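Local coordinates for tyrosine aminotransferase (Leishmania infantum, PDB 4IX8), which probably catalyses the pyridoxal 5'-phosphate-dependent transfer of the amino group between tyrosine and 2-oxoglutarate, at residues M373-L379 / G415-V421. Sequence-based numbering, arbitrary orientation.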
loop_
_atom_site.group_PDB
_atom_site.type_symbol
_atom_site.label_atom_id
_atom_site.label_comp_id
_atom_site.label_asym_id
_atom_site.label_seq_id
_atom_site.Cartn_x
_atom_site.Cartn_y
_atom_site.Cartn_z
ATOM N N MET A 373 -2.998 -2.128 -22.869
ATOM C CA MET A 373 -2.250 -0.958 -23.411
ATOM C C MET A 373 -0.876 -1.287 -23.992
ATOM O O MET A 373 -0.062 -0.390 -24.225
ATOM C CB MET A 373 -2.020 0.089 -22.311
ATOM C CG MET A 373 -3.256 0.723 -21.697
ATOM S SD MET A 373 -2.953 1.385 -20.024
ATOM C CE MET A 373 -1.228 1.878 -20.060
ATOM N N PHE A 374 -0.605 -2.566 -24.195
ATOM C CA PHE A 374 0.746 -3.016 -24.511
ATOM C C PHE A 374 0.784 -3.937 -25.706
ATOM O O PHE A 374 -0.203 -4.577 -26.044
ATOM C CB PHE A 374 1.344 -3.755 -23.319
ATOM C CG PHE A 374 1.238 -3.002 -22.012
ATOM C CD1 PHE A 374 2.145 -2.003 -21.696
ATOM C CD2 PHE A 374 0.227 -3.279 -21.121
ATOM C CE1 PHE A 374 2.044 -1.326 -20.521
ATOM C CE2 PHE A 374 0.140 -2.600 -19.929
ATOM C CZ PHE A 374 1.048 -1.637 -19.632
ATOM N N VAL A 375 1.948 -4.025 -26.321
ATOM C CA VAL A 375 2.158 -4.991 -27.358
ATOM C C VAL A 375 3.469 -5.711 -27.079
ATOM O O VAL A 375 4.363 -5.152 -26.440
ATOM C CB VAL A 375 2.140 -4.299 -28.743
ATOM C CG1 VAL A 375 3.392 -3.463 -28.975
ATOM C CG2 VAL A 375 1.953 -5.313 -29.821
ATOM N N MET A 376 3.540 -6.981 -27.472
ATOM C CA MET A 376 4.763 -7.755 -27.360
ATOM C C MET A 376 5.330 -8.031 -28.751
ATOM O O MET A 376 4.701 -8.698 -29.580
ATOM C CB MET A 376 4.504 -9.060 -26.623
ATOM C CG MET A 376 4.422 -8.919 -25.120
ATOM S SD MET A 376 6.003 -8.524 -24.337
ATOM C CE MET A 376 6.594 -10.169 -23.942
ATOM N N LEU A 377 6.551 -7.560 -28.967
ATOM C CA LEU A 377 7.240 -7.672 -30.245
ATOM C C LEU A 377 8.134 -8.875 -30.162
ATOM O O LEU A 377 8.967 -8.944 -29.266
ATOM C CB LEU A 377 8.063 -6.435 -30.528
ATOM C CG LEU A 377 7.247 -5.158 -30.386
ATOM C CD1 LEU A 377 8.179 -3.981 -30.588
ATOM C CD2 LEU A 377 6.063 -5.128 -31.418
ATOM N N LYS A 378 7.963 -9.820 -31.077
ATOM C CA LYS A 378 8.785 -11.014 -31.050
ATOM C C LYS A 378 9.986 -10.845 -31.954
ATOM O O LYS A 378 9.838 -10.430 -33.106
ATOM C CB LYS A 378 7.988 -12.224 -31.469
ATOM C CG LYS A 378 8.788 -13.482 -31.403
ATOM C CD LYS A 378 7.877 -14.673 -31.690
ATOM C CE LYS A 378 8.666 -15.917 -32.126
ATOM N NZ LYS A 378 9.814 -16.172 -31.200
ATOM N N LEU A 379 11.172 -11.158 -31.439
ATOM C CA LEU A 379 12.404 -10.972 -32.202
ATOM C C LEU A 379 12.880 -12.214 -32.913
ATOM O O LEU A 379 13.097 -13.235 -32.271
ATOM C CB LEU A 379 13.519 -10.490 -31.285
ATOM C CG LEU A 379 13.215 -9.191 -30.537
ATOM C CD1 LEU A 379 14.380 -8.893 -29.622
ATOM C CD2 LEU A 379 12.978 -8.068 -31.559
ATOM N N GLY A 415 13.308 -13.004 -25.606
ATOM C CA GLY A 415 13.109 -13.049 -27.034
ATOM C C GLY A 415 12.031 -12.083 -27.497
ATOM O O GLY A 415 11.692 -12.057 -28.702
ATOM N N PHE A 416 11.561 -11.230 -26.582
ATOM C CA PHE A 416 10.504 -10.277 -26.906
ATOM C C PHE A 416 10.790 -8.896 -26.410
ATOM O O PHE A 416 11.734 -8.684 -25.645
ATOM C CB PHE A 416 9.177 -10.712 -26.306
ATOM C CG PHE A 416 8.663 -12.020 -26.849
ATOM C CD1 PHE A 416 9.171 -13.221 -26.397
ATOM C CD2 PHE A 416 7.683 -12.041 -27.829
ATOM C CE1 PHE A 416 8.729 -14.430 -26.914
ATOM C CE2 PHE A 416 7.208 -13.244 -28.324
ATOM C CZ PHE A 416 7.746 -14.444 -27.854
ATOM N N LEU A 417 9.918 -7.970 -26.807
ATOM C CA LEU A 417 9.975 -6.596 -26.333
ATOM C C LEU A 417 8.579 -6.088 -26.024
ATOM O O LEU A 417 7.658 -6.279 -26.827
ATOM C CB LEU A 417 10.604 -5.686 -27.372
ATOM C CG LEU A 417 12.018 -6.022 -27.826
ATOM C CD1 LEU A 417 12.311 -5.185 -29.030
ATOM C CD2 LEU A 417 13.013 -5.735 -26.711
ATOM N N ARG A 418 8.423 -5.436 -24.876
ATOM C CA ARG A 418 7.163 -4.812 -24.541
ATOM C C ARG A 418 7.208 -3.365 -24.966
ATOM O O ARG A 418 8.129 -2.654 -24.612
ATOM C CB ARG A 418 6.829 -4.874 -23.024
ATOM C CG ARG A 418 5.338 -4.641 -22.801
ATOM C CD ARG A 418 4.951 -4.392 -21.389
ATOM N NE ARG A 418 5.440 -3.113 -20.894
ATOM C CZ ARG A 418 5.118 -2.621 -19.699
ATOM N NH1 ARG A 418 4.319 -3.299 -18.870
ATOM N NH2 ARG A 418 5.584 -1.450 -19.336
ATOM N N ALA A 419 6.191 -2.945 -25.709
ATOM C CA ALA A 419 6.055 -1.570 -26.141
ATOM C C ALA A 419 4.660 -1.112 -25.793
ATOM O O ALA A 419 3.690 -1.892 -25.799
ATOM C CB ALA A 419 6.305 -1.437 -27.617
ATOM N N THR A 420 4.576 0.162 -25.469
ATOM C CA THR A 420 3.351 0.775 -25.019
ATOM C C THR A 420 2.556 1.346 -26.171
ATOM O O THR A 420 3.105 1.967 -27.064
ATOM C CB THR A 420 3.687 1.868 -24.001
ATOM O OG1 THR A 420 3.988 1.222 -22.741
ATOM C CG2 THR A 420 2.551 2.816 -23.813
ATOM N N VAL A 421 1.245 1.157 -26.117
ATOM C CA VAL A 421 0.323 1.609 -27.180
ATOM C C VAL A 421 -0.433 2.936 -26.841
ATOM O O VAL A 421 -1.181 3.479 -27.657
ATOM C CB VAL A 421 -0.644 0.436 -27.505
ATOM C CG1 VAL A 421 -1.809 0.837 -28.328
ATOM C CG2 VAL A 421 0.135 -0.663 -28.232
#
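Residues 374-379 and 416-420 run antiparallel, with six backbone hydrogen bonds between the two segments. Val375 with Ala419 and Leu377 with Leu417 are the hydrogen-bonded pairs, each exchanging two bonds; that from Leu377 N to Leu417 O (2.7 Å) is nearly straight at 173°, whereas the return bond from Leu417 N to Leu377 O is clearly bent. Single bonds from Val421 N to Met373 O and from Leu379 N to Gly415 O extend the pairing at the two ends. CA-H...O contacts support it, among them Phe416 CA to Leu377 O at 3.1 Å.

The polar-aromatic contact lies on the face of Phe374, Met376 and Lys378. The Arg418 guanidinium lies over one face of the Phe374 ring, the planes only 18° apart, with NH1 3.4 Å from Phe374 CE1. A bend at chi3 (69°) brings the guanidinium over the ring. NH1 and NH2 are hydrogen-bonded to Asn221 OD1 and Ser73 O, which together with the ring probably fix the group's rotation.

Apolar packing continues along this face. Met376 crosses Phe416 at about a right angle, its CE 3.5 Å from Phe416 CB, while the Lys378 CB-CD chain runs beside the ring at its CE2 side, CB 3.4 Å from Phe416 CE2. On the other face Val375 CG1 meets Ala419 CB at 3.8 Å, and Leu379 CD2 meets Leu417 CD1 at 3.9 Å; helices 337-355 and 390-401 pack against this side.

These strands are central neighbours in the smaller sheet, consistent with the small domain of a fold type I aminotransferase. The chemistry implies hydrocarbon toward the helices and, opposite, a mixed face of arginine, aromatics and methionine, where the Phe374 pi face probably offers favourable electrostatics to the buried guanidinium.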